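Local coordinates for uncharacterized protein (Methanothermobacter thermautotrophicus, PDB 1L1S) that is of unknown function but belongs to the DsrE/DsrF-like family, whose better-studied relatives handle sulfur, and assembles from three copies of its chain, at residues A[8-11]-A[16-19]; A[23-28]-A[35-40]; A[66-71]-A[97-102]. All blocks are in the same frame, centred on the assembly; numbering follows the deposited sequence.

Contact 1: A[8-11]-A[16-19]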
ATOM      1  N   PHE A   8      -9.421   3.000  -3.366  1.00 13.33           N
ATOM      2  CA  PHE A   8      -8.511   3.454  -2.317  1.00 12.53           C
ATOM      3  C   PHE A   8      -8.721   2.618  -1.083  1.00 13.18           C
ATOM      4  O   PHE A   8      -9.817   2.123  -0.834  1.00 12.62           O
ATOM      5  CB  PHE A   8      -8.735   4.912  -1.949  1.00 12.44           C
ATOM      6  CG  PHE A   8      -8.218   5.880  -2.966  1.00 11.89           C
ATOM      7  CD1 PHE A   8      -8.938   6.145  -4.116  1.00 11.82           C
ATOM      8  CD2 PHE A   8      -7.009   6.545  -2.757  1.00 13.08           C
ATOM      9  CE1 PHE A   8      -8.465   7.070  -5.056  1.00 14.54           C
ATOM     10  CE2 PHE A   8      -6.522   7.471  -3.682  1.00 12.40           C
ATOM     11  CZ  PHE A   8      -7.252   7.735  -4.831  1.00 14.09           C
ATOM     12  N   HIS A   9      -7.660   2.481  -0.308  1.00 13.14           N
ATOM     13  CA  HIS A   9      -7.679   1.674   0.899  1.00 14.19           C
ATOM     14  C   HIS A   9      -7.196   2.502   2.070  1.00 15.19           C
ATOM     15  O   HIS A   9      -6.107   3.056   2.029  1.00 15.46           O
ATOM     16  CB  HIS A   9      -6.767   0.462   0.662  1.00 14.59           C
ATOM     17  CG  HIS A   9      -6.400  -0.312   1.888  1.00 15.79           C
ATOM     18  ND1 HIS A   9      -5.529  -1.381   1.843  1.00 15.69           N
ATOM     19  CD2 HIS A   9      -6.754  -0.172   3.189  1.00 16.61           C
ATOM     20  CE1 HIS A   9      -5.360  -1.865   3.059  1.00 14.45           C
ATOM     21  NE2 HIS A   9      -6.090  -1.150   3.895  1.00 17.21           N
ATOM     22  N   ILE A  10      -8.024   2.609   3.098  1.00 15.62           N
ATOM     23  CA  ILE A  10      -7.631   3.326   4.300  1.00 16.33           C
ATOM     24  C   ILE A  10      -8.085   2.527   5.523  1.00 17.16           C
ATOM     25  O   ILE A  10      -9.231   2.100   5.599  1.00 17.64           O
ATOM     26  CB  ILE A  10      -8.224   4.741   4.324  1.00 16.95           C
ATOM     27  CG1 ILE A  10      -7.646   5.520   5.499  1.00 17.55           C
ATOM     28  CG2 ILE A  10      -9.752   4.695   4.383  1.00 16.18           C
ATOM     29  CD1 ILE A  10      -8.090   6.966   5.500  1.00 18.81           C
ATOM     30  N   ASP A  11      -7.174   2.287   6.460  1.00 17.50           N
ATOM     31  CA  ASP A  11      -7.527   1.546   7.662  1.00 18.94           C
ATOM     32  C   ASP A  11      -7.097   2.253   8.952  1.00 20.68           C
ATOM     33  O   ASP A  11      -7.011   1.634  10.012  1.00 21.19           O
ATOM     34  CB  ASP A  11      -6.960   0.115   7.604  1.00 18.21           C
ATOM     35  CG  ASP A  11      -5.457   0.073   7.296  1.00 17.95           C
ATOM     36  OD1 ASP A  11      -4.987  -0.965   6.771  1.00 18.60           O
ATOM     37  OD2 ASP A  11      -4.743   1.057   7.579  1.00 16.63           O
ATOM     38  N   SER A  16      -3.772  13.462   9.331  1.00 24.40           N
ATOM     39  CA  SER A  16      -2.950  13.558   8.122  1.00 24.08           C
ATOM     40  C   SER A  16      -3.244  12.477   7.073  1.00 22.15           C
ATOM     41  O   SER A  16      -3.301  12.766   5.890  1.00 22.70           O
ATOM     42  CB  SER A  16      -1.469  13.556   8.499  1.00 24.95           C
ATOM     43  OG  SER A  16      -1.218  12.607   9.520  1.00 29.35           O
ATOM     44  N   ARG A  17      -3.451  11.237   7.495  1.00 21.55           N
ATOM     45  CA  ARG A  17      -3.743  10.177   6.532  1.00 20.54           C
ATOM     46  C   ARG A  17      -5.107  10.393   5.864  1.00 19.77           C
ATOM     47  O   ARG A  17      -5.267  10.212   4.660  1.00 17.60           O
ATOM     48  CB  ARG A  17      -3.725   8.817   7.231  1.00 22.28           C
ATOM     49  CG  ARG A  17      -3.806   7.624   6.291  1.00 25.30           C
ATOM     50  CD  ARG A  17      -2.504   6.833   6.276  1.00 28.95           C
ATOM     51  NE  ARG A  17      -1.439   7.485   5.511  1.00 29.74           N
ATOM     52  CZ  ARG A  17      -0.177   7.581   5.923  1.00 31.47           C
ATOM     53  NH1 ARG A  17       0.184   7.076   7.100  1.00 30.88           N
ATOM     54  NH2 ARG A  17       0.734   8.172   5.151  1.00 31.66           N
ATOM     55  N   VAL A  18      -6.095  10.787   6.658  1.00 19.37           N
ATOM     56  CA  VAL A  18      -7.431  11.011   6.133  1.00 19.20           C
ATOM     57  C   VAL A  18      -7.428  12.165   5.133  1.00 19.17           C
ATOM     58  O   VAL A  18      -7.978  12.057   4.051  1.00 19.90           O
ATOM     59  CB  VAL A  18      -8.438  11.286   7.287  1.00 18.58           C
ATOM     60  CG1 VAL A  18      -9.829  11.537   6.725  1.00 18.25           C
ATOM     61  CG2 VAL A  18      -8.453  10.105   8.241  1.00 18.53           C
ATOM     62  N   LEU A  19      -6.798  13.271   5.488  1.00 20.16           N
ATOM     63  CA  LEU A  19      -6.751  14.408   4.577  1.00 19.73           C
ATOM     64  C   LEU A  19      -5.962  14.057   3.316  1.00 19.39           C
ATOM     65  O   LEU A  19      -6.238  14.578   2.230  1.00 18.39           O
ATOM     66  CB  LEU A  19      -6.144  15.626   5.284  1.00 21.05           C
ATOM     67  CG  LEU A  19      -7.015  16.196   6.426  1.00 22.93           C
ATOM     68  CD1 LEU A  19      -6.306  17.381   7.117  1.00 23.15           C
ATOM     69  CD2 LEU A  19      -8.369  16.646   5.856  1.00 22.68           C
TER
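I10, the last residue of strand 4-10, reaches with its CD1 methyl to the first turn of helix 15-31, where it meets the backbone and side chain of V18 and the flank of R17. With CG1 anti to the backbone N (chi1 -173°) and the chain extended beyond it, the isoleucine projects as a long arm, and its end lies 4.1 Å from V18 CA. The same methyl stands 4.2 Å from CG2 of V18, the branch beside that residue's backbone N. R17 contributes its CG and its carbonyl O, each 4.4 Å from I10 CD1, and its guanidinium continues past the apolar contact toward the third subunit, where D11 of that chain is a long, weak ionic partner. A residue with a greasy stem and a charged tip suits this border between core and subunit interface. Strand, short loop and helix here form the first half of a beta-alpha-beta unit in a parallel sheet, and the contact lies just where the chain leaves the strand and turns back along the sheet. At the end of the strand, H9 NE2 donates to OD1 of D11 in the loop that follows, at 3.1 Å, a bent bond (141° at the hydrogen) that arrives from above the carboxylate plane. The other ring nitrogen, H9 ND1, is hydrogen-bonded to the hydroxyl of Y110, so the imidazole is held at both nitrogens.

Contact 2: A[23-28]-A[35-40]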
ATOM      1  N   SER A  23      -7.506  14.401  -0.363  1.00 19.82           N
ATOM      2  CA  SER A  23      -6.752  15.167  -1.334  1.00 21.45           C
ATOM      3  C   SER A  23      -6.451  14.324  -2.558  1.00 21.02           C
ATOM      4  O   SER A  23      -6.590  14.794  -3.686  1.00 21.06           O
ATOM      5  CB  SER A  23      -5.441  15.661  -0.721  1.00 22.98           C
ATOM      6  OG  SER A  23      -4.528  16.021  -1.749  1.00 27.43           O
ATOM      7  N   ASN A  24      -6.034  13.079  -2.340  1.00 20.75           N
ATOM      8  CA  ASN A  24      -5.730  12.188  -3.460  1.00 20.13           C
ATOM      9  C   ASN A  24      -6.974  11.919  -4.321  1.00 19.72           C
ATOM     10  O   ASN A  24      -6.885  11.854  -5.547  1.00 18.22           O
ATOM     11  CB  ASN A  24      -5.155  10.865  -2.950  1.00 21.93           C
ATOM     12  CG  ASN A  24      -3.773  11.030  -2.346  1.00 23.51           C
ATOM     13  OD1 ASN A  24      -3.088  12.009  -2.614  1.00 25.50           O
ATOM     14  ND2 ASN A  24      -3.356  10.069  -1.539  1.00 24.52           N
ATOM     15  N   VAL A  25      -8.132  11.759  -3.687  1.00 19.08           N
ATOM     16  CA  VAL A  25      -9.373  11.516  -4.440  1.00 20.04           C
ATOM     17  C   VAL A  25      -9.721  12.713  -5.338  1.00 20.50           C
ATOM     18  O   VAL A  25     -10.062  12.543  -6.503  1.00 19.64           O
ATOM     19  CB  VAL A  25     -10.564  11.246  -3.493  1.00 19.49           C
ATOM     20  CG1 VAL A  25     -11.888  11.329  -4.255  1.00 19.28           C
ATOM     21  CG2 VAL A  25     -10.398   9.857  -2.859  1.00 20.96           C
ATOM     22  N   ARG A  26      -9.622  13.918  -4.794  1.00 21.32           N
ATOM     23  CA  ARG A  26      -9.918  15.116  -5.570  1.00 23.52           C
ATOM     24  C   ARG A  26      -8.893  15.325  -6.683  1.00 23.74           C
ATOM     25  O   ARG A  26      -9.255  15.641  -7.809  1.00 22.97           O
ATOM     26  CB  ARG A  26      -9.956  16.336  -4.653  1.00 24.56           C
ATOM     27  CG  ARG A  26     -11.187  16.380  -3.777  1.00 25.40           C
ATOM     28  CD  ARG A  26     -11.197  17.587  -2.853  1.00 26.38           C
ATOM     29  NE  ARG A  26     -12.461  17.655  -2.123  1.00 27.99           N
ATOM     30  CZ  ARG A  26     -12.571  17.921  -0.825  1.00 28.88           C
ATOM     31  NH1 ARG A  26     -11.492  18.155  -0.091  1.00 29.42           N
ATOM     32  NH2 ARG A  26     -13.768  17.925  -0.254  1.00 29.94           N
ATOM     33  N   ASN A  27      -7.619  15.138  -6.353  1.00 25.10           N
ATOM     34  CA  ASN A  27      -6.525  15.294  -7.312  1.00 26.45           C
ATOM     35  C   ASN A  27      -6.772  14.376  -8.506  1.00 27.20           C
ATOM     36  O   ASN A  27      -6.662  14.782  -9.673  1.00 26.66           O
ATOM     37  CB  ASN A  27      -5.197  14.930  -6.630  1.00 28.64           C
ATOM     38  CG  ASN A  27      -3.974  15.109  -7.538  1.00 31.75           C
ATOM     39  OD1 ASN A  27      -2.887  15.463  -7.068  1.00 33.47           O
ATOM     40  ND2 ASN A  27      -4.138  14.843  -8.825  1.00 32.87           N
ATOM     41  N   LEU A  28      -7.119  13.135  -8.194  1.00 26.21           N
ATOM     42  CA  LEU A  28      -7.373  12.132  -9.197  1.00 26.96           C
ATOM     43  C   LEU A  28      -8.518  12.527 -10.129  1.00 27.29           C
ATOM     44  O   LEU A  28      -8.406  12.384 -11.341  1.00 25.98           O
ATOM     45  CB  LEU A  28      -7.664  10.801  -8.508  1.00 27.03           C
ATOM     46  CG  LEU A  28      -7.634   9.555  -9.377  1.00 28.14           C
ATOM     47  CD1 LEU A  28      -6.288   9.450 -10.089  1.00 28.00           C
ATOM     48  CD2 LEU A  28      -7.873   8.335  -8.507  1.00 27.25           C
ATOM     49  N   VAL A  35     -12.751   8.713 -14.581  1.00 27.83           N
ATOM     50  CA  VAL A  35     -12.347   7.753 -13.568  1.00 26.06           C
ATOM     51  C   VAL A  35     -13.444   7.410 -12.585  1.00 25.08           C
ATOM     52  O   VAL A  35     -14.171   8.274 -12.096  1.00 23.54           O
ATOM     53  CB  VAL A  35     -11.136   8.235 -12.758  1.00 25.75           C
ATOM     54  CG1 VAL A  35     -11.484   9.499 -11.970  1.00 25.64           C
ATOM     55  CG2 VAL A  35     -10.691   7.132 -11.820  1.00 25.83           C
ATOM     56  N   ARG A  36     -13.544   6.121 -12.308  1.00 23.92           N
ATOM     57  CA  ARG A  36     -14.514   5.612 -11.369  1.00 24.17           C
ATOM     58  C   ARG A  36     -13.718   5.356 -10.080  1.00 23.13           C
ATOM     59  O   ARG A  36     -12.683   4.682 -10.098  1.00 21.53           O
ATOM     60  CB  ARG A  36     -15.116   4.329 -11.929  1.00 26.21           C
ATOM     61  CG  ARG A  36     -16.223   3.749 -11.102  1.00 28.52           C
ATOM     62  CD  ARG A  36     -16.910   2.642 -11.865  1.00 30.48           C
ATOM     63  NE  ARG A  36     -17.895   1.975 -11.022  1.00 32.74           N
ATOM     64  CZ  ARG A  36     -18.401   0.778 -11.277  1.00 33.44           C
ATOM     65  NH1 ARG A  36     -18.018   0.111 -12.361  1.00 33.46           N
ATOM     66  NH2 ARG A  36     -19.266   0.237 -10.428  1.00 35.04           N
ATOM     67  N   ILE A  37     -14.190   5.914  -8.971  1.00 21.15           N
ATOM     68  CA  ILE A  37     -13.488   5.761  -7.704  1.00 19.42           C
ATOM     69  C   ILE A  37     -14.287   5.168  -6.542  1.00 19.54           C
ATOM     70  O   ILE A  37     -15.425   5.568  -6.296  1.00 18.85           O
ATOM     71  CB  ILE A  37     -12.975   7.113  -7.181  1.00 18.94           C
ATOM     72  CG1 ILE A  37     -12.174   7.856  -8.255  1.00 18.70           C
ATOM     73  CG2 ILE A  37     -12.120   6.886  -5.937  1.00 17.60           C
ATOM     74  CD1 ILE A  37     -11.627   9.211  -7.759  1.00 18.24           C
ATOM     75  N   GLU A  38     -13.653   4.252  -5.808  1.00 18.34           N
ATOM     76  CA  GLU A  38     -14.247   3.661  -4.617  1.00 17.08           C
ATOM     77  C   GLU A  38     -13.253   3.779  -3.479  1.00 15.93           C
ATOM     78  O   GLU A  38     -12.051   3.618  -3.676  1.00 16.04           O
ATOM     79  CB  GLU A  38     -14.598   2.190  -4.819  1.00 17.87           C
ATOM     80  CG  GLU A  38     -15.688   1.959  -5.856  1.00 20.22           C
ATOM     81  CD  GLU A  38     -16.227   0.540  -5.822  1.00 20.90           C
ATOM     82  OE1 GLU A  38     -15.471  -0.374  -5.411  1.00 20.23           O
ATOM     83  OE2 GLU A  38     -17.400   0.342  -6.215  1.00 21.26           O
ATOM     84  N   VAL A  39     -13.758   4.076  -2.289  1.00 15.21           N
ATOM     85  CA  VAL A  39     -12.921   4.206  -1.109  1.00 14.47           C
ATOM     86  C   VAL A  39     -13.361   3.163  -0.080  1.00 15.98           C
ATOM     87  O   VAL A  39     -14.480   3.221   0.450  1.00 15.29           O
ATOM     88  CB  VAL A  39     -13.038   5.607  -0.484  1.00 15.14           C
ATOM     89  CG1 VAL A  39     -12.182   5.695   0.747  1.00 13.24           C
ATOM     90  CG2 VAL A  39     -12.611   6.669  -1.480  1.00 14.10           C
ATOM     91  N   VAL A  40     -12.469   2.212   0.189  1.00 15.29           N
ATOM     92  CA  VAL A  40     -12.731   1.150   1.137  1.00 15.40           C
ATOM     93  C   VAL A  40     -12.020   1.445   2.449  1.00 16.98           C
ATOM     94  O   VAL A  40     -10.786   1.518   2.508  1.00 16.66           O
ATOM     95  CB  VAL A  40     -12.236  -0.214   0.610  1.00 16.14           C
ATOM     96  CG1 VAL A  40     -12.505  -1.307   1.656  1.00 13.56           C
ATOM     97  CG2 VAL A  40     -12.925  -0.547  -0.700  1.00 13.78           C
TER
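The helix-to-strand half of a beta-alpha-beta crossover is packed here: helix 15-31 runs back over the parallel sheet, and its segment 23-28 lies nearly antiparallel (170°) to segment 35-40 of the strand that follows, their axes 10.3 Å apart at closest approach. V25 and L28, three residues apart on one helical face, meet V35, I37 and V39, alternate residues on one face of the strand. I37 sits at the middle. Its CG1 is anti to the carbonyl carbon (chi1 -51°), which carries CD1 out to the helix. That methyl lies 3.9 Å from CD2 of L28 and 4.1 Å from CG1 of V25, while the carbonyl O of V25 is also within 3.9 Å of I37 CD1. The second branch of V25 serves another partner, its CG2 standing 4.1 Å from CG2 of V39. At the other end V35 CG1 lies 4.3 Å from the carbonyl O of L28, a looser contact. Beta-branched residues suit an extended strand, and the short valine on the helix probably leaves room for I37 CD1 to reach the helix backbone at V25 O. L28 also packs on V6 and F8 of neighbouring strand 4-10, and V25 on V67 of segment 66-71, whereas on the sheet's other face V40 touches H99 and I100 of helix 96-105.

Contact 3: A[66-71]-A[97-102]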
ATOM      1  N   GLY A  66     -19.864  11.284  -7.223  1.00 26.98           N
ATOM      2  CA  GLY A  66     -19.718   9.952  -7.778  1.00 25.15           C
ATOM      3  C   GLY A  66     -18.793   9.009  -7.035  1.00 24.19           C
ATOM      4  O   GLY A  66     -18.655   7.849  -7.424  1.00 23.79           O
ATOM      5  N   VAL A  67     -18.145   9.493  -5.980  1.00 22.49           N
ATOM      6  CA  VAL A  67     -17.245   8.648  -5.201  1.00 20.17           C
ATOM      7  C   VAL A  67     -18.051   7.741  -4.271  1.00 20.42           C
ATOM      8  O   VAL A  67     -18.900   8.204  -3.504  1.00 18.68           O
ATOM      9  CB  VAL A  67     -16.267   9.484  -4.326  1.00 19.19           C
ATOM     10  CG1 VAL A  67     -15.336   8.548  -3.548  1.00 18.31           C
ATOM     11  CG2 VAL A  67     -15.460  10.441  -5.190  1.00 17.27           C
ATOM     12  N   ARG A  68     -17.761   6.449  -4.334  1.00 20.36           N
ATOM     13  CA  ARG A  68     -18.436   5.473  -3.504  1.00 20.41           C
ATOM     14  C   ARG A  68     -17.589   5.048  -2.291  1.00 21.40           C
ATOM     15  O   ARG A  68     -16.526   4.433  -2.436  1.00 19.74           O
ATOM     16  CB  ARG A  68     -18.788   4.235  -4.343  1.00 19.52           C
ATOM     17  CG  ARG A  68     -19.560   3.176  -3.587  1.00 20.21           C
ATOM     18  CD  ARG A  68     -19.653   1.865  -4.374  1.00 21.71           C
ATOM     19  NE  ARG A  68     -20.491   0.885  -3.684  1.00 20.44           N
ATOM     20  CZ  ARG A  68     -20.409  -0.430  -3.860  1.00 22.07           C
ATOM     21  NH1 ARG A  68     -19.517  -0.931  -4.703  1.00 19.99           N
ATOM     22  NH2 ARG A  68     -21.229  -1.244  -3.202  1.00 21.62           N
ATOM     23  N   PHE A  69     -18.065   5.377  -1.094  1.00 21.38           N
ATOM     24  CA  PHE A  69     -17.362   4.983   0.119  1.00 22.14           C
ATOM     25  C   PHE A  69     -17.986   3.679   0.608  1.00 23.09           C
ATOM     26  O   PHE A  69     -19.207   3.558   0.669  1.00 22.35           O
ATOM     27  CB  PHE A  69     -17.478   6.065   1.194  1.00 21.11           C
ATOM     28  CG  PHE A  69     -16.716   7.311   0.867  1.00 22.57           C
ATOM     29  CD1 PHE A  69     -17.252   8.268   0.010  1.00 21.94           C
ATOM     30  CD2 PHE A  69     -15.453   7.529   1.408  1.00 21.64           C
ATOM     31  CE1 PHE A  69     -16.547   9.415  -0.298  1.00 22.18           C
ATOM     32  CE2 PHE A  69     -14.740   8.677   1.106  1.00 21.70           C
ATOM     33  CZ  PHE A  69     -15.286   9.622   0.255  1.00 22.44           C
ATOM     34  N   CYS A  70     -17.135   2.716   0.944  1.00 24.17           N
ATOM     35  CA  CYS A  70     -17.560   1.396   1.395  1.00 25.73           C
ATOM     36  C   CYS A  70     -17.034   1.049   2.783  1.00 26.19           C
ATOM     37  O   CYS A  70     -15.838   1.148   3.041  1.00 26.29           O
ATOM     38  CB  CYS A  70     -17.070   0.341   0.404  1.00 26.02           C
ATOM     39  SG  CYS A  70     -17.459   0.727  -1.323  1.00 29.62           S
ATOM     40  N   ALA A  71     -17.941   0.640   3.666  1.00 27.60           N
ATOM     41  CA  ALA A  71     -17.600   0.255   5.031  1.00 28.87           C
ATOM     42  C   ALA A  71     -17.603  -1.270   5.085  1.00 30.18           C
ATOM     43  O   ALA A  71     -18.350  -1.921   4.356  1.00 29.73           O
ATOM     44  CB  ALA A  71     -18.623   0.824   6.009  1.00 29.02           C
ATOM     45  N   VAL A  97     -11.321  -6.016   2.832  1.00 20.36           N
ATOM     46  CA  VAL A  97     -10.246  -6.631   2.063  1.00 20.68           C
ATOM     47  C   VAL A  97     -10.779  -7.477   0.911  1.00 19.29           C
ATOM     48  O   VAL A  97     -10.214  -7.469  -0.176  1.00 18.86           O
ATOM     49  CB  VAL A  97      -9.317  -7.496   2.952  1.00 21.52           C
ATOM     50  CG1 VAL A  97      -8.379  -6.602   3.730  1.00 23.27           C
ATOM     51  CG2 VAL A  97     -10.136  -8.341   3.915  1.00 22.04           C
ATOM     52  N   GLY A  98     -11.868  -8.204   1.151  1.00 19.34           N
ATOM     53  CA  GLY A  98     -12.452  -9.015   0.098  1.00 17.43           C
ATOM     54  C   GLY A  98     -12.890  -8.143  -1.074  1.00 17.29           C
ATOM     55  O   GLY A  98     -12.611  -8.460  -2.223  1.00 17.58           O
ATOM     56  N   HIS A  99     -13.572  -7.040  -0.788  1.00 16.94           N
ATOM     57  CA  HIS A  99     -14.026  -6.150  -1.850  1.00 16.51           C
ATOM     58  C   HIS A  99     -12.812  -5.638  -2.634  1.00 16.44           C
ATOM     59  O   HIS A  99     -12.839  -5.591  -3.861  1.00 15.62           O
ATOM     60  CB  HIS A  99     -14.818  -4.968  -1.284  1.00 16.63           C
ATOM     61  CG  HIS A  99     -15.438  -4.108  -2.344  1.00 19.75           C
ATOM     62  ND1 HIS A  99     -16.423  -4.571  -3.193  1.00 20.67           N
ATOM     63  CD2 HIS A  99     -15.178  -2.834  -2.730  1.00 18.78           C
ATOM     64  CE1 HIS A  99     -16.741  -3.620  -4.055  1.00 20.43           C
ATOM     65  NE2 HIS A  99     -16.001  -2.557  -3.795  1.00 20.23           N
ATOM     66  N   ILE A 100     -11.750  -5.265  -1.922  1.00 16.15           N
ATOM     67  CA  ILE A 100     -10.532  -4.781  -2.571  1.00 15.89           C
ATOM     68  C   ILE A 100      -9.940  -5.865  -3.482  1.00 15.99           C
ATOM     69  O   ILE A 100      -9.554  -5.587  -4.619  1.00 15.56           O
ATOM     70  CB  ILE A 100      -9.474  -4.356  -1.531  1.00 15.92           C
ATOM     71  CG1 ILE A 100      -9.958  -3.123  -0.759  1.00 15.08           C
ATOM     72  CG2 ILE A 100      -8.153  -4.024  -2.221  1.00 15.76           C
ATOM     73  CD1 ILE A 100      -8.992  -2.681   0.374  1.00 14.90           C
ATOM     74  N   VAL A 101      -9.898  -7.102  -2.999  1.00 15.81           N
ATOM     75  CA  VAL A 101      -9.355  -8.184  -3.804  1.00 16.86           C
ATOM     76  C   VAL A 101     -10.224  -8.445  -5.028  1.00 17.99           C
ATOM     77  O   VAL A 101      -9.711  -8.662  -6.128  1.00 18.84           O
ATOM     78  CB  VAL A 101      -9.188  -9.489  -2.976  1.00 17.50           C
ATOM     79  CG1 VAL A 101      -8.889 -10.672  -3.902  1.00 16.86           C
ATOM     80  CG2 VAL A 101      -8.041  -9.320  -1.973  1.00 16.54           C
ATOM     81  N   ARG A 102     -11.539  -8.411  -4.851  1.00 18.48           N
ATOM     82  CA  ARG A 102     -12.437  -8.629  -5.986  1.00 19.16           C
ATOM     83  C   ARG A 102     -12.218  -7.526  -7.022  1.00 18.34           C
ATOM     84  O   ARG A 102     -12.119  -7.780  -8.212  1.00 17.36           O
ATOM     85  CB  ARG A 102     -13.901  -8.597  -5.537  1.00 19.40           C
ATOM     86  CG  ARG A 102     -14.310  -9.743  -4.623  1.00 21.81           C
ATOM     87  CD  ARG A 102     -15.826  -9.849  -4.547  1.00 22.38           C
ATOM     88  NE  ARG A 102     -16.237 -11.041  -3.809  1.00 25.64           N
ATOM     89  CZ  ARG A 102     -16.337 -11.110  -2.485  1.00 25.44           C
ATOM     90  NH1 ARG A 102     -16.064 -10.051  -1.737  1.00 25.66           N
ATOM     91  NH2 ARG A 102     -16.702 -12.246  -1.909  1.00 26.48           N
TER
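The polar part of this contact brings together R68 and H99, two basic side chains that share an acid, E38 of strand 35-41. R68 NH1 comes to 3.9 Å from H99 CE1 and 4.0 Å from H99 NE2, too far for a bond, and the guanidinium and imidazole planes stand almost at right angles (89°). The shared carboxylate probably accounts for their closeness: E38 OE2 forms a salt bridge with R68 NH1, and E38 OE1 is hydrogen-bonded to H99 NE2. E38 OE2 also takes a salt bridge from R103, and D91 engages R68 NE, so the acidic charges probably offset the gathering of basic groups. The arginine chain is extended from CG to NE, a shape that lets a residue rooted in a strand deliver its charged end toward the helix above.

Strand 68-72 belongs to the parallel sheet of this alpha/beta fold, and helix 96-105 lies on the face opposite helix 15-31. The chain comes to helix 96-105 from strand 68-72 through helix 73-78 and strand 91-93, outermost in this chain's sheet. In this layered arrangement the H99 ring swings away from its own backbone N (chi1 -173°), which carries it from the helix toward the sheet.

The second kind of interaction is the packing of sulfur. C70 SG lies 4.9 Å from the centroid of the H99 ring, 41° off the ring normal, an oblique sulfur-aromatic contact. Its nearest ring atom is H99 NE2, at 4.4 Å. The thiol also rests over one face of the R68 guanidinium, 3.8 Å above the plane and offset toward the rim. A small, polarisable cysteine suits this spot, where its sulfur meets both a planar cation and a ring.

Overall arrangement
Contacts 1 and 2 share helix 15-31 and pack it on one face of the parallel sheet, with centres 11 Å apart; F8 joins them, its CE1 being 3.7 Å from L28 CD2. Contact 3 reaches the same sheet from the opposite face. Its centre lies 12 Å from contact 2, and E38 makes the link: E38 OE1 is 2.8 Å from H99 NE2, while V39 O and C70 N, 2.7 Å apart, probably hydrogen-bond the adjacent strands. Contacts 1 and 3, 13 Å apart, meet where I100 CD1 packs 3.8 Å from H9 CG. Contacts 1 and 3 both touch the second subunit, and contacts 1 and 2 the third.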